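Local coordinates for protein alpha-L-rhamnosidase (Klebsiella oxytoca, PDB 4XHC) that hydrolyses terminal alpha-L-rhamnosyl groups of glycosides as a family GH78 glycosidase and is captured here with rhamnose bound in its pocket, at residues L250-L255 and T465-H470; F300-S305 and A369-V374; E337-R342 and G373-C378; A363-Q368 and S429-I434. All coordinates share one frame; numbering follows the deposited sequence.

Contact 1 (L250-L255 and T465-H470)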
loop_
_atom_site.group_PDB
_atom_site.type_symbol
_atom_site.label_atom_id
_atom_site.label_comp_id
_atom_site.label_asym_id
_atom_site.label_seq_id
_atom_site.Cartn_x
_atom_site.Cartn_y
_atom_site.Cartn_z
ATOM N N LEU A 250 27.937 12.448 -12.309
ATOM C CA LEU A 250 27.754 13.511 -13.300
ATOM C C LEU A 250 28.956 13.653 -14.225
ATOM O O LEU A 250 28.795 13.797 -15.434
ATOM C CB LEU A 250 27.494 14.851 -12.595
ATOM C CG LEU A 250 27.411 16.104 -13.472
ATOM C CD1 LEU A 250 26.337 15.948 -14.534
ATOM C CD2 LEU A 250 27.138 17.334 -12.625
ATOM N N ARG A 251 30.155 13.633 -13.658
ATOM C CA ARG A 251 31.367 13.825 -14.450
ATOM C C ARG A 251 31.469 12.829 -15.587
ATOM O O ARG A 251 31.817 13.193 -16.701
ATOM C CB ARG A 251 32.618 13.721 -13.583
ATOM C CG ARG A 251 33.889 14.013 -14.358
ATOM C CD ARG A 251 35.079 14.292 -13.456
ATOM N NE ARG A 251 35.762 13.057 -13.120
ATOM C CZ ARG A 251 36.911 12.648 -13.637
ATOM N NH1 ARG A 251 37.586 13.362 -14.524
ATOM N NH2 ARG A 251 37.404 11.505 -13.239
ATOM N N LEU A 252 31.164 11.574 -15.296
ATOM C CA LEU A 252 31.242 10.514 -16.297
ATOM C C LEU A 252 30.048 10.544 -17.241
ATOM O O LEU A 252 30.200 10.362 -18.450
ATOM C CB LEU A 252 31.373 9.148 -15.624
ATOM C CG LEU A 252 32.813 8.662 -15.422
ATOM C CD1 LEU A 252 33.735 9.752 -14.901
ATOM C CD2 LEU A 252 32.830 7.470 -14.489
ATOM N N GLN A 253 28.868 10.796 -16.694
ATOM C CA GLN A 253 27.672 10.872 -17.514
ATOM C C GLN A 253 27.770 11.972 -18.557
ATOM O O GLN A 253 27.338 11.789 -19.691
ATOM C CB GLN A 253 26.430 11.071 -16.646
ATOM C CG GLN A 253 26.128 9.870 -15.770
ATOM C CD GLN A 253 24.767 9.935 -15.110
ATOM O OE1 GLN A 253 23.767 10.210 -15.760
ATOM N NE2 GLN A 253 24.720 9.634 -13.820
ATOM N N ALA A 254 28.346 13.110 -18.182
ATOM C CA ALA A 254 28.503 14.225 -19.121
ATOM C C ALA A 254 29.371 13.855 -20.322
ATOM O O ALA A 254 29.116 14.305 -21.430
ATOM C CB ALA A 254 29.059 15.455 -18.413
ATOM N N LEU A 255 30.397 13.043 -20.101
ATOM C CA LEU A 255 31.253 12.606 -21.201
ATOM C C LEU A 255 30.463 11.780 -22.213
ATOM O O LEU A 255 30.618 11.957 -23.412
ATOM C CB LEU A 255 32.441 11.776 -20.685
ATOM C CG LEU A 255 33.590 12.492 -19.972
ATOM C CD1 LEU A 255 34.639 11.474 -19.535
ATOM C CD2 LEU A 255 34.215 13.568 -20.852
ATOM N N THR A 465 34.276 -1.368 -8.797
ATOM C CA THR A 465 33.216 -0.719 -9.571
ATOM C C THR A 465 33.638 -0.396 -11.002
ATOM O O THR A 465 34.812 -0.163 -11.273
ATOM C CB THR A 465 32.753 0.588 -8.897
ATOM O OG1 THR A 465 33.862 1.487 -8.771
ATOM C CG2 THR A 465 32.183 0.301 -7.527
ATOM N N PRO A 466 32.680 -0.384 -11.935
ATOM C CA PRO A 466 33.024 0.116 -13.249
ATOM C C PRO A 466 33.423 1.599 -13.226
ATOM O O PRO A 466 34.049 2.075 -14.167
ATOM C CB PRO A 466 31.741 -0.097 -14.053
ATOM C CG PRO A 466 30.999 -1.153 -13.329
ATOM C CD PRO A 466 31.308 -0.910 -11.893
ATOM N N TYR A 467 33.059 2.320 -12.170
ATOM C CA TYR A 467 33.519 3.704 -11.971
ATOM C C TYR A 467 35.052 3.785 -11.936
ATOM O O TYR A 467 35.654 4.575 -12.658
ATOM C CB TYR A 467 32.932 4.267 -10.667
ATOM C CG TYR A 467 33.396 5.650 -10.287
ATOM C CD1 TYR A 467 32.937 6.762 -10.965
ATOM C CD2 TYR A 467 34.267 5.845 -9.228
ATOM C CE1 TYR A 467 33.343 8.041 -10.626
ATOM C CE2 TYR A 467 34.683 7.117 -8.875
ATOM C CZ TYR A 467 34.219 8.221 -9.582
ATOM O OH TYR A 467 34.616 9.503 -9.242
ATOM N N LEU A 468 35.675 2.967 -11.093
ATOM C CA LEU A 468 37.127 2.966 -10.994
ATOM C C LEU A 468 37.754 2.348 -12.229
ATOM O O LEU A 468 38.829 2.753 -12.653
ATOM C CB LEU A 468 37.606 2.238 -9.741
ATOM C CG LEU A 468 39.113 2.284 -9.493
ATOM C CD1 LEU A 468 39.623 3.710 -9.556
ATOM C CD2 LEU A 468 39.441 1.676 -8.142
ATOM N N ARG A 469 37.083 1.374 -12.817
ATOM C CA ARG A 469 37.598 0.740 -14.024
ATOM C C ARG A 469 37.660 1.715 -15.178
ATOM O O ARG A 469 38.558 1.631 -16.004
ATOM C CB ARG A 469 36.722 -0.437 -14.413
ATOM C CG ARG A 469 36.801 -1.583 -13.424
ATOM C CD ARG A 469 37.578 -2.739 -14.003
ATOM N NE ARG A 469 37.619 -3.866 -13.082
ATOM C CZ ARG A 469 38.171 -5.038 -13.378
ATOM N NH1 ARG A 469 38.719 -5.218 -14.569
ATOM N NH2 ARG A 469 38.165 -6.030 -12.499
ATOM N N HIS A 470 36.702 2.631 -15.244
ATOM C CA HIS A 470 36.735 3.681 -16.253
ATOM C C HIS A 470 38.084 4.375 -16.268
ATOM O O HIS A 470 38.638 4.656 -17.330
ATOM C CB HIS A 470 35.653 4.722 -15.986
ATOM C CG HIS A 470 35.897 6.026 -16.674
ATOM N ND1 HIS A 470 35.506 6.260 -17.974
ATOM C CD2 HIS A 470 36.504 7.158 -16.251
ATOM C CE1 HIS A 470 35.855 7.484 -18.320
ATOM N NE2 HIS A 470 36.462 8.049 -17.292
HETATM O O HOH W 1 34.268 11.136 -11.737
#

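Contact 2 (F300-S305 and A369-V374). With RAM (alpha-L-rhamnopyranose), chain C.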
loop_
_atom_site.group_PDB
_atom_site.type_symbol
_atom_site.label_atom_id
_atom_site.label_comp_id
_atom_site.label_asym_id
_atom_site.label_seq_id
_atom_site.Cartn_x
_atom_site.Cartn_y
_atom_site.Cartn_z
ATOM N N PHE A 300 30.076 15.774 2.252
ATOM C CA PHE A 300 31.128 16.488 1.531
ATOM C C PHE A 300 32.309 15.577 1.294
ATOM O O PHE A 300 32.837 15.011 2.232
ATOM C CB PHE A 300 31.528 17.743 2.305
ATOM C CG PHE A 300 30.392 18.704 2.479
ATOM C CD1 PHE A 300 30.059 19.594 1.460
ATOM C CD2 PHE A 300 29.621 18.688 3.637
ATOM C CE1 PHE A 300 28.994 20.468 1.604
ATOM C CE2 PHE A 300 28.559 19.565 3.786
ATOM C CZ PHE A 300 28.239 20.451 2.768
ATOM N N LEU A 301 32.705 15.457 0.026
ATOM C CA LEU A 301 33.792 14.586 -0.396
ATOM C C LEU A 301 34.904 15.360 -1.123
ATOM O O LEU A 301 34.659 16.131 -2.045
ATOM C CB LEU A 301 33.244 13.475 -1.289
ATOM C CG LEU A 301 32.382 12.412 -0.587
ATOM C CD1 LEU A 301 31.585 11.608 -1.597
ATOM C CD2 LEU A 301 33.219 11.475 0.280
ATOM N N PHE A 302 36.137 15.146 -0.688
ATOM C CA PHE A 302 37.309 15.807 -1.254
ATOM C C PHE A 302 37.341 15.697 -2.776
ATOM O O PHE A 302 37.530 16.702 -3.462
ATOM C CB PHE A 302 38.553 15.178 -0.642
ATOM C CG PHE A 302 39.859 15.804 -1.071
ATOM C CD1 PHE A 302 40.350 16.944 -0.439
ATOM C CD2 PHE A 302 40.638 15.201 -2.052
ATOM C CE1 PHE A 302 41.572 17.487 -0.798
ATOM C CE2 PHE A 302 41.851 15.747 -2.422
ATOM C CZ PHE A 302 42.321 16.890 -1.794
ATOM N N ASP A 303 37.134 14.488 -3.298
ATOM C CA ASP A 303 37.274 14.245 -4.739
ATOM C C ASP A 303 36.109 14.799 -5.550
ATOM O O ASP A 303 36.320 15.451 -6.575
ATOM C CB ASP A 303 37.546 12.756 -5.082
ATOM C CG ASP A 303 36.508 11.782 -4.512
ATOM O OD1 ASP A 303 35.838 12.091 -3.499
ATOM O OD2 ASP A 303 36.410 10.657 -5.057
ATOM N N TYR A 304 34.889 14.562 -5.078
ATOM C CA TYR A 304 33.693 15.064 -5.757
ATOM C C TYR A 304 33.652 16.591 -5.827
ATOM O O TYR A 304 33.202 17.157 -6.824
ATOM C CB TYR A 304 32.428 14.527 -5.078
ATOM C CG TYR A 304 32.070 13.106 -5.459
ATOM C CD1 TYR A 304 33.044 12.211 -5.893
ATOM C CD2 TYR A 304 30.766 12.650 -5.356
ATOM C CE1 TYR A 304 32.721 10.922 -6.243
ATOM C CE2 TYR A 304 30.445 11.351 -5.692
ATOM C CZ TYR A 304 31.430 10.497 -6.131
ATOM O OH TYR A 304 31.136 9.204 -6.482
ATOM N N SER A 305 34.130 17.256 -4.780
ATOM C CA SER A 305 34.254 18.713 -4.803
ATOM C C SER A 305 35.199 19.166 -5.917
ATOM O O SER A 305 34.843 20.002 -6.734
ATOM C CB SER A 305 34.738 19.248 -3.447
ATOM O OG SER A 305 35.317 20.530 -3.595
ATOM N N ALA A 369 47.019 8.293 -1.456
ATOM C CA ALA A 369 47.717 8.429 -2.745
ATOM C C ALA A 369 46.756 8.765 -3.887
ATOM O O ALA A 369 47.054 9.605 -4.722
ATOM C CB ALA A 369 48.498 7.163 -3.069
ATOM N N ALA A 370 45.610 8.089 -3.926
ATOM C CA ALA A 370 44.596 8.363 -4.939
ATOM C C ALA A 370 44.100 9.796 -4.834
ATOM O O ALA A 370 43.936 10.459 -5.843
ATOM C CB ALA A 370 43.433 7.389 -4.814
ATOM N N ALA A 371 43.865 10.267 -3.611
ATOM C CA ALA A 371 43.458 11.650 -3.378
ATOM C C ALA A 371 44.519 12.658 -3.848
ATOM O O ALA A 371 44.188 13.690 -4.425
ATOM C CB ALA A 371 43.154 11.864 -1.906
ATOM N N GLN A 372 45.788 12.356 -3.609
ATOM C CA GLN A 372 46.872 13.189 -4.108
ATOM C C GLN A 372 46.778 13.308 -5.629
ATOM O O GLN A 372 46.952 14.396 -6.187
ATOM C CB GLN A 372 48.223 12.594 -3.702
ATOM C CG GLN A 372 49.446 13.419 -4.105
ATOM C CD GLN A 372 49.747 14.581 -3.175
ATOM O OE1 GLN A 372 49.161 14.712 -2.107
ATOM N NE2 GLN A 372 50.712 15.402 -3.560
ATOM N N GLY A 373 46.515 12.189 -6.295
ATOM C CA GLY A 373 46.383 12.164 -7.743
ATOM C C GLY A 373 45.177 12.946 -8.232
ATOM O O GLY A 373 45.231 13.612 -9.260
ATOM N N VAL A 374 44.075 12.874 -7.503
ATOM C CA VAL A 374 42.886 13.605 -7.915
ATOM C C VAL A 374 43.138 15.107 -7.810
ATOM O O VAL A 374 42.723 15.874 -8.674
ATOM C CB VAL A 374 41.648 13.175 -7.103
ATOM C CG1 VAL A 374 40.480 14.124 -7.340
ATOM C CG2 VAL A 374 41.249 11.751 -7.478
HETATM C C1 RAM C . 26.763 5.736 -3.691
HETATM C C2 RAM C . 26.406 5.594 -5.157
HETATM C C3 RAM C . 26.805 6.837 -5.929
HETATM C C4 RAM C . 28.174 7.300 -5.459
HETATM C C5 RAM C . 28.058 7.783 -4.023
HETATM C C6 RAM C . 29.312 7.562 -3.216
HETATM O O1 RAM C . 25.727 5.229 -2.946
HETATM O O2 RAM C . 27.147 4.489 -5.647
HETATM O O3 RAM C . 26.840 6.572 -7.333
HETATM O O4 RAM C . 28.640 8.365 -6.266
HETATM O O5 RAM C . 26.976 7.102 -3.352
#

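Contact 3 (E337-R342 and G373-C378)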
loop_
_atom_site.group_PDB
_atom_site.type_symbol
_atom_site.label_atom_id
_atom_site.label_comp_id
_atom_site.label_asym_id
_atom_site.label_seq_id
_atom_site.Cartn_x
_atom_site.Cartn_y
_atom_site.Cartn_z
ATOM N N GLU A 337 41.009 26.137 -3.689
ATOM C CA GLU A 337 41.518 26.838 -2.494
ATOM C C GLU A 337 41.343 25.920 -1.285
ATOM O O GLU A 337 42.277 25.697 -0.526
ATOM C CB GLU A 337 40.788 28.184 -2.229
ATOM C CG GLU A 337 41.153 29.396 -3.112
ATOM C CD GLU A 337 40.157 30.588 -2.976
ATOM O OE1 GLU A 337 39.608 30.812 -1.870
ATOM O OE2 GLU A 337 39.902 31.320 -3.968
ATOM N N LEU A 338 40.143 25.367 -1.136
ATOM C CA LEU A 338 39.813 24.517 0.018
ATOM C C LEU A 338 40.563 23.192 0.009
ATOM O O LEU A 338 41.123 22.793 1.027
ATOM C CB LEU A 338 38.314 24.256 0.088
ATOM C CG LEU A 338 37.477 25.489 0.437
ATOM C CD1 LEU A 338 36.011 25.204 0.164
ATOM C CD2 LEU A 338 37.692 25.916 1.889
ATOM N N ALA A 339 40.604 22.526 -1.137
ATOM C CA ALA A 339 41.356 21.278 -1.249
ATOM C C ALA A 339 42.849 21.433 -0.888
ATOM O O ALA A 339 43.401 20.607 -0.164
ATOM C CB ALA A 339 41.204 20.693 -2.641
ATOM N N LEU A 340 43.484 22.509 -1.342
ATOM C CA LEU A 340 44.906 22.722 -1.055
ATOM C C LEU A 340 45.236 22.853 0.435
ATOM O O LEU A 340 46.390 22.654 0.830
ATOM C CB LEU A 340 45.433 23.953 -1.805
ATOM C CG LEU A 340 45.511 23.840 -3.330
ATOM C CD1 LEU A 340 45.833 25.199 -3.924
ATOM C CD2 LEU A 340 46.526 22.798 -3.774
ATOM N N THR A 341 44.249 23.203 1.260
ATOM C CA THR A 341 44.474 23.293 2.711
ATOM C C THR A 341 44.644 21.913 3.363
ATOM O O THR A 341 45.085 21.821 4.501
ATOM C CB THR A 341 43.340 24.044 3.457
ATOM O OG1 THR A 341 42.121 23.292 3.382
ATOM C CG2 THR A 341 43.129 25.438 2.879
ATOM N N ARG A 342 44.310 20.840 2.653
ATOM C CA ARG A 342 44.535 19.514 3.208
ATOM C C ARG A 342 45.984 19.017 3.086
ATOM O O ARG A 342 46.316 17.966 3.617
ATOM C CB ARG A 342 43.574 18.489 2.609
ATOM C CG ARG A 342 43.095 17.512 3.667
ATOM C CD ARG A 342 42.463 16.286 3.074
ATOM N NE ARG A 342 42.617 15.140 3.962
ATOM C CZ ARG A 342 41.734 14.749 4.871
ATOM N NH1 ARG A 342 40.601 15.412 5.067
ATOM N NH2 ARG A 342 41.990 13.668 5.589
ATOM N N GLY A 373 46.515 12.189 -6.295
ATOM C CA GLY A 373 46.383 12.164 -7.743
ATOM C C GLY A 373 45.177 12.946 -8.232
ATOM O O GLY A 373 45.231 13.612 -9.260
ATOM N N VAL A 374 44.075 12.874 -7.503
ATOM C CA VAL A 374 42.886 13.605 -7.915
ATOM C C VAL A 374 43.138 15.107 -7.810
ATOM O O VAL A 374 42.723 15.874 -8.674
ATOM C CB VAL A 374 41.648 13.175 -7.103
ATOM C CG1 VAL A 374 40.480 14.124 -7.340
ATOM C CG2 VAL A 374 41.249 11.751 -7.478
ATOM N N LEU A 375 43.834 15.518 -6.764
ATOM C CA LEU A 375 44.165 16.918 -6.575
ATOM C C LEU A 375 45.008 17.442 -7.733
ATOM O O LEU A 375 44.722 18.498 -8.293
ATOM C CB LEU A 375 44.913 17.108 -5.249
ATOM C CG LEU A 375 45.380 18.527 -4.934
ATOM C CD1 LEU A 375 44.207 19.493 -4.974
ATOM C CD2 LEU A 375 46.064 18.554 -3.580
ATOM N N ILE A 376 46.050 16.697 -8.082
ATOM C CA ILE A 376 46.955 17.089 -9.163
ATOM C C ILE A 376 46.237 17.094 -10.515
ATOM O O ILE A 376 46.478 17.957 -11.351
ATOM C CB ILE A 376 48.176 16.150 -9.227
ATOM C CG1 ILE A 376 49.039 16.333 -7.977
ATOM C CG2 ILE A 376 49.002 16.416 -10.482
ATOM C CD1 ILE A 376 50.082 15.255 -7.786
ATOM N N TYR A 377 45.359 16.120 -10.719
ATOM C CA TYR A 377 44.566 16.028 -11.944
ATOM C C TYR A 377 43.669 17.252 -12.114
ATOM O O TYR A 377 43.590 17.826 -13.204
ATOM C CB TYR A 377 43.708 14.750 -11.919
ATOM C CG TYR A 377 42.906 14.511 -13.177
ATOM C CD1 TYR A 377 41.625 15.018 -13.306
ATOM C CD2 TYR A 377 43.431 13.770 -14.236
ATOM C CE1 TYR A 377 40.890 14.808 -14.458
ATOM C CE2 TYR A 377 42.705 13.551 -15.387
ATOM C CZ TYR A 377 41.435 14.074 -15.492
ATOM O OH TYR A 377 40.691 13.875 -16.625
ATOM N N CYS A 378 43.004 17.649 -11.029
ATOM C CA CYS A 378 42.027 18.740 -11.079
ATOM C C CYS A 378 42.686 20.128 -11.022
ATOM O O CYS A 378 42.211 21.083 -11.640
ATOM C CB CYS A 378 40.959 18.550 -9.995
ATOM S SG CYS A 378 39.837 17.142 -10.314
#

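Contact 4 (A363-Q368 and S429-I434)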
loop_
_atom_site.group_PDB
_atom_site.type_symbol
_atom_site.label_atom_id
_atom_site.label_comp_id
_atom_site.label_asym_id
_atom_site.label_seq_id
_atom_site.Cartn_x
_atom_site.Cartn_y
_atom_site.Cartn_z
ATOM N N ALA A 363 36.043 -0.808 1.217
ATOM C CA ALA A 363 36.219 -0.444 2.618
ATOM C C ALA A 363 37.663 -0.545 3.124
ATOM O O ALA A 363 38.032 0.146 4.052
ATOM C CB ALA A 363 35.308 -1.312 3.480
ATOM N N SER A 364 38.477 -1.408 2.527
ATOM C CA SER A 364 39.848 -1.595 2.986
ATOM C C SER A 364 40.863 -0.683 2.260
ATOM O O SER A 364 42.074 -0.859 2.398
ATOM C CB SER A 364 40.244 -3.063 2.801
ATOM O OG SER A 364 40.373 -3.374 1.412
ATOM N N LEU A 365 40.390 0.269 1.468
ATOM C CA LEU A 365 41.292 1.069 0.628
ATOM C C LEU A 365 41.799 2.268 1.405
ATOM O O LEU A 365 41.007 3.076 1.850
ATOM C CB LEU A 365 40.576 1.565 -0.650
ATOM C CG LEU A 365 41.320 2.555 -1.564
ATOM C CD1 LEU A 365 42.630 1.971 -2.082
ATOM C CD2 LEU A 365 40.455 2.967 -2.737
ATOM N N ASN A 366 43.114 2.376 1.558
ATOM C CA ASN A 366 43.704 3.621 2.012
ATOM C C ASN A 366 43.730 4.624 0.879
ATOM O O ASN A 366 44.283 4.354 -0.189
ATOM C CB ASN A 366 45.123 3.442 2.533
ATOM C CG ASN A 366 45.695 4.747 3.055
ATOM O OD1 ASN A 366 46.190 5.581 2.287
ATOM N ND2 ASN A 366 45.574 4.959 4.360
ATOM N N LYS A 367 43.182 5.804 1.131
ATOM C CA LYS A 367 42.850 6.725 0.045
ATOM C C LYS A 367 43.827 7.871 -0.206
ATOM O O LYS A 367 43.632 8.648 -1.127
ATOM C CB LYS A 367 41.438 7.253 0.286
ATOM C CG LYS A 367 40.409 6.204 -0.083
ATOM C CD LYS A 367 39.119 6.369 0.673
ATOM C CE LYS A 367 38.129 5.324 0.227
ATOM N NZ LYS A 367 36.756 5.813 0.488
ATOM N N GLN A 368 44.895 7.952 0.571
ATOM C CA GLN A 368 45.805 9.099 0.496
ATOM C C GLN A 368 46.423 9.326 -0.878
ATOM O O GLN A 368 46.376 10.423 -1.400
ATOM C CB GLN A 368 46.913 8.944 1.521
ATOM C CG GLN A 368 48.037 9.935 1.349
ATOM C CD GLN A 368 49.063 9.827 2.456
ATOM O OE1 GLN A 368 49.720 8.791 2.630
ATOM N NE2 GLN A 368 49.231 10.909 3.195
ATOM N N SER A 429 47.643 -0.371 -3.736
ATOM C CA SER A 429 46.311 -0.559 -4.317
ATOM C C SER A 429 46.327 -0.292 -5.814
ATOM O O SER A 429 47.278 0.290 -6.333
ATOM C CB SER A 429 45.306 0.387 -3.651
ATOM O OG SER A 429 45.589 1.760 -3.921
ATOM N N TRP A 430 45.285 -0.732 -6.513
ATOM C CA TRP A 430 45.124 -0.360 -7.921
ATOM C C TRP A 430 44.816 1.128 -8.043
ATOM O O TRP A 430 45.305 1.797 -8.954
ATOM C CB TRP A 430 43.985 -1.140 -8.577
ATOM C CG TRP A 430 44.339 -2.506 -9.005
ATOM C CD1 TRP A 430 44.531 -3.586 -8.205
ATOM C CD2 TRP A 430 44.513 -2.962 -10.345
ATOM N NE1 TRP A 430 44.824 -4.687 -8.960
ATOM C CE2 TRP A 430 44.816 -4.331 -10.279
ATOM C CE3 TRP A 430 44.448 -2.348 -11.594
ATOM C CZ2 TRP A 430 45.050 -5.098 -11.409
ATOM C CZ3 TRP A 430 44.679 -3.117 -12.724
ATOM C CH2 TRP A 430 44.975 -4.483 -12.620
ATOM N N ALA A 431 43.994 1.637 -7.133
ATOM C CA ALA A 431 43.523 3.006 -7.226
ATOM C C ALA A 431 44.678 4.026 -7.204
ATOM O O ALA A 431 44.726 4.945 -8.020
ATOM C CB ALA A 431 42.538 3.286 -6.106
ATOM N N SER A 432 45.608 3.848 -6.281
ATOM C CA SER A 432 46.762 4.728 -6.187
ATOM C C SER A 432 47.488 4.857 -7.519
ATOM O O SER A 432 47.838 5.959 -7.930
ATOM C CB SER A 432 47.742 4.212 -5.131
ATOM O OG SER A 432 47.128 4.113 -3.859
ATOM N N GLN A 433 47.707 3.733 -8.195
ATOM C CA GLN A 433 48.492 3.730 -9.437
ATOM C C GLN A 433 47.726 4.432 -10.549
ATOM O O GLN A 433 48.277 5.228 -11.300
ATOM C CB GLN A 433 48.812 2.308 -9.898
ATOM C CG GLN A 433 49.181 1.333 -8.795
ATOM C CD GLN A 433 50.185 1.900 -7.817
ATOM O OE1 GLN A 433 51.137 2.564 -8.216
ATOM N NE2 GLN A 433 49.984 1.629 -6.532
ATOM N N ILE A 434 46.441 4.125 -10.642
ATOM C CA ILE A 434 45.589 4.663 -11.697
ATOM C C ILE A 434 45.557 6.185 -11.620
ATOM O O ILE A 434 45.753 6.860 -12.630
ATOM C CB ILE A 434 44.154 4.086 -11.585
ATOM C CG1 ILE A 434 44.153 2.594 -11.937
ATOM C CG2 ILE A 434 43.190 4.823 -12.497
ATOM C CD1 ILE A 434 42.914 1.853 -11.483
HETATM O O HOH W 2 45.961 2.490 -1.213
HETATM O O HOH W 3 45.184 5.341 -2.613
#

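Contact 1 (L250-L255 and T465-H470)
Leu252 of helix 247-259 fits between the rings of Tyr467 and His470 on helix 466-478, and these three side chains carry most of the contact. The apolar part comes first. CD2 of Leu252 lies 3.6 Å from CD1 of Tyr467, and the two side chains cross at roughly a right angle. Over one face of the His470 ring sits Leu252 CG, 4.1 Å from the ring centroid and only 10° off the ring normal. This is a well-centred CH-pi contact. Leu252 CD1 adds to it, 4.0 Å from His470 NE2. One turn further along, Leu255 CD1 also approaches His470 CE1. With CG anti to the backbone N (chi1 176° for Tyr467 and 161° for His470), both rings are sent off their helix toward Leu252.

The polar link is indirect. One water accepts from Arg251 NE at 2.8 Å, in the guanidinium plane, and lies 3.0 Å from Tyr467 OH. Arg251 is also held by a salt bridge to Asp310, and His470 ND1 is hydrogen-bonded to Thr533. At the start of helix 466-478, Thr465 OG1 is the N-cap acceptor for Leu468 N at 3.3 Å.

The axes of the two short helical segments come no closer than 11.8 Å, so side chains fill the gap. Tyr467 also stacks on Trp530, which lines the sugar site, and its nearest atoms are about 6 Å from the rhamnose. Such buried packing between sequence-distant helices, next to the sugar pocket, fits the (alpha/alpha)6 barrel of six-hairpin glycosidases.

Contact 2 (F300-S305 and A369-V374)
Within the helical (alpha/alpha)6 barrel expected of a GH78 enzyme, Phe302 and Asp303 at the start of helix 302-319 pack on Ala371 and Val374 of helix 368-389. The same first turn carries Tyr304, a residue of the rhamnose pocket. One face of this turn therefore meets a neighbouring helix, and the other meets the sugar.

The helix side is mostly apolar. In Phe302, CG anti to the backbone N (chi1 -177°) directs the ring at Ala371. Phe302 CE2 lies 4.1 Å from Ala371 CB. The carbonyl oxygen Ala371 O approaches the same ring at its edge, near the ring plane, 3.7 Å from CE2. Trp356 meets the Phe302 ring edge-to-face. Next to it, Asp303 CB rests against Val374 CG1 at 3.9 Å. The backbones come closest here, with the CA atoms of Asp303 and Val374 6.5 Å apart.

Asp303 packs through its CB, not its carboxylate. The carboxylate is buried and bonded elsewhere: OD1 takes Phe358 N and OD2 takes Ile359 N. Phe358 belongs to the sugar pocket, which is consistent with a second-shell role for Asp303 in positioning that backbone.

The CB of Tyr304 points away from helix 368-389. Leu301 CD1 covers one face of its ring, 4.0 Å above the plane and offset toward the rim. The sugar oxygen O4 lies at the ring edge, in plane. Tyr304 OH donates a hydrogen bond to O4 of the rhamnose at 2.6 Å.

Contact 3 (E337-R342 and G373-C378)
Leu375 of helix 368-389 points at segment 337-342 of helix 322-340, and both close approaches are made by its CD1. This methyl lies 4.0 Å from Ala339 CB and 4.2 Å from Leu340 CD2. Leu375 has CG anti to the backbone N (chi1 178°), which carries the branch outward to the other helix. The CB of Ala339 points toward helix 368-389. Leu340 reaches Leu375 only through the end of its side chain. The contact is small, and it is purely apolar.

The other side of segment 337-342 is looser. Thr341 is exposed and turns its hydroxyl back on its own chain. Thr341 OG1 donates to Leu338 O at 2.6 Å, in the carbonyl plane. Leu338 O also accepts from Thr341 N, so two donors grip one oxygen. Arg342 starts toward the contact but leads its end away, to Arg350 O and Ser352 OG, with a cation-pi contact to Trp356.

Three further helices touch the pair. Ala339 also touches Phe302 and Leu306 of helix 302-319. Leu375 packs on Leu404 of helix 391-412, and Val374 lies on Trp435 of helix 430-438.

Contact 4 (A363-Q368 and S429-I434)
Leu365 packs on the N-terminal turn of helix 430-438, where Ser429 is the N-cap. This joins the loop before helix 368-389 to another helix start in the (alpha/alpha)6-type domain. Leu365 gives the most surface. Its CG is anti to the backbone N (chi1 173°), which swings the branched end toward the helix start, and the two methyl groups divide the work. CD1 lies 3.5 Å from both CB and OG of Ser429, and CD2 lies 4.0 Å from Ala431 CB. Ala431 also touches Leu468 of helix 466-478 and so meets a second leucine.

Ser429 is both an apolar and a polar partner. Besides lying against the leucine methyl, its OG caps the helix by accepting from Ser432 N at 3.2 Å and 166°. The hydroxyl sits between the backbone N and the carbonyl carbon (chi1 65°), turned to this bond. OG also donates to a water, 2.8 Å away. That water donates in turn to Asn366 O at 2.7 Å. A second water donates to Asn366 O at 2.8 Å and is hydrogen-bonded to Ser432 OG. Two waters thus grip one carbonyl oxygen and bridge the loop to the helix start beside the leucine packing.

Asn366 has its own capping role. Its OD1 accepts from Gln368 N, well above the carbonyl plane, ahead of helix 368-389. Its side chain also bonds to Ser422 and Asp351. Ser429 O is held as well: Gln433 NE2 donates to it at 3.0 Å, in the carbonyl plane.

How the contacts relate
All four contacts are buried, but they differ in depth. Contact 1 lies about 8 Å from the chain centre, measured between centres, and contact 3 lies farthest out at about 24 Å. Toward the surface, contact 3 has a partly exposed Leu340 and an exposed neighbour, Thr341; contact 1 includes one partly exposed side chain, Leu255. Contacts 2 and 3 touch and share Gly373 and Val374 on helix 368-389. Contact 4 touches contacts 1 and 2. Tyr467 of contact 1 touches Tyr304 of contact 2 beside the sugar. Their chemistry differs: rings and a water link in contact 1, apolar packing plus a sugar bond in contact 2, methyl groups in contact 3, caps and waters in contact 4.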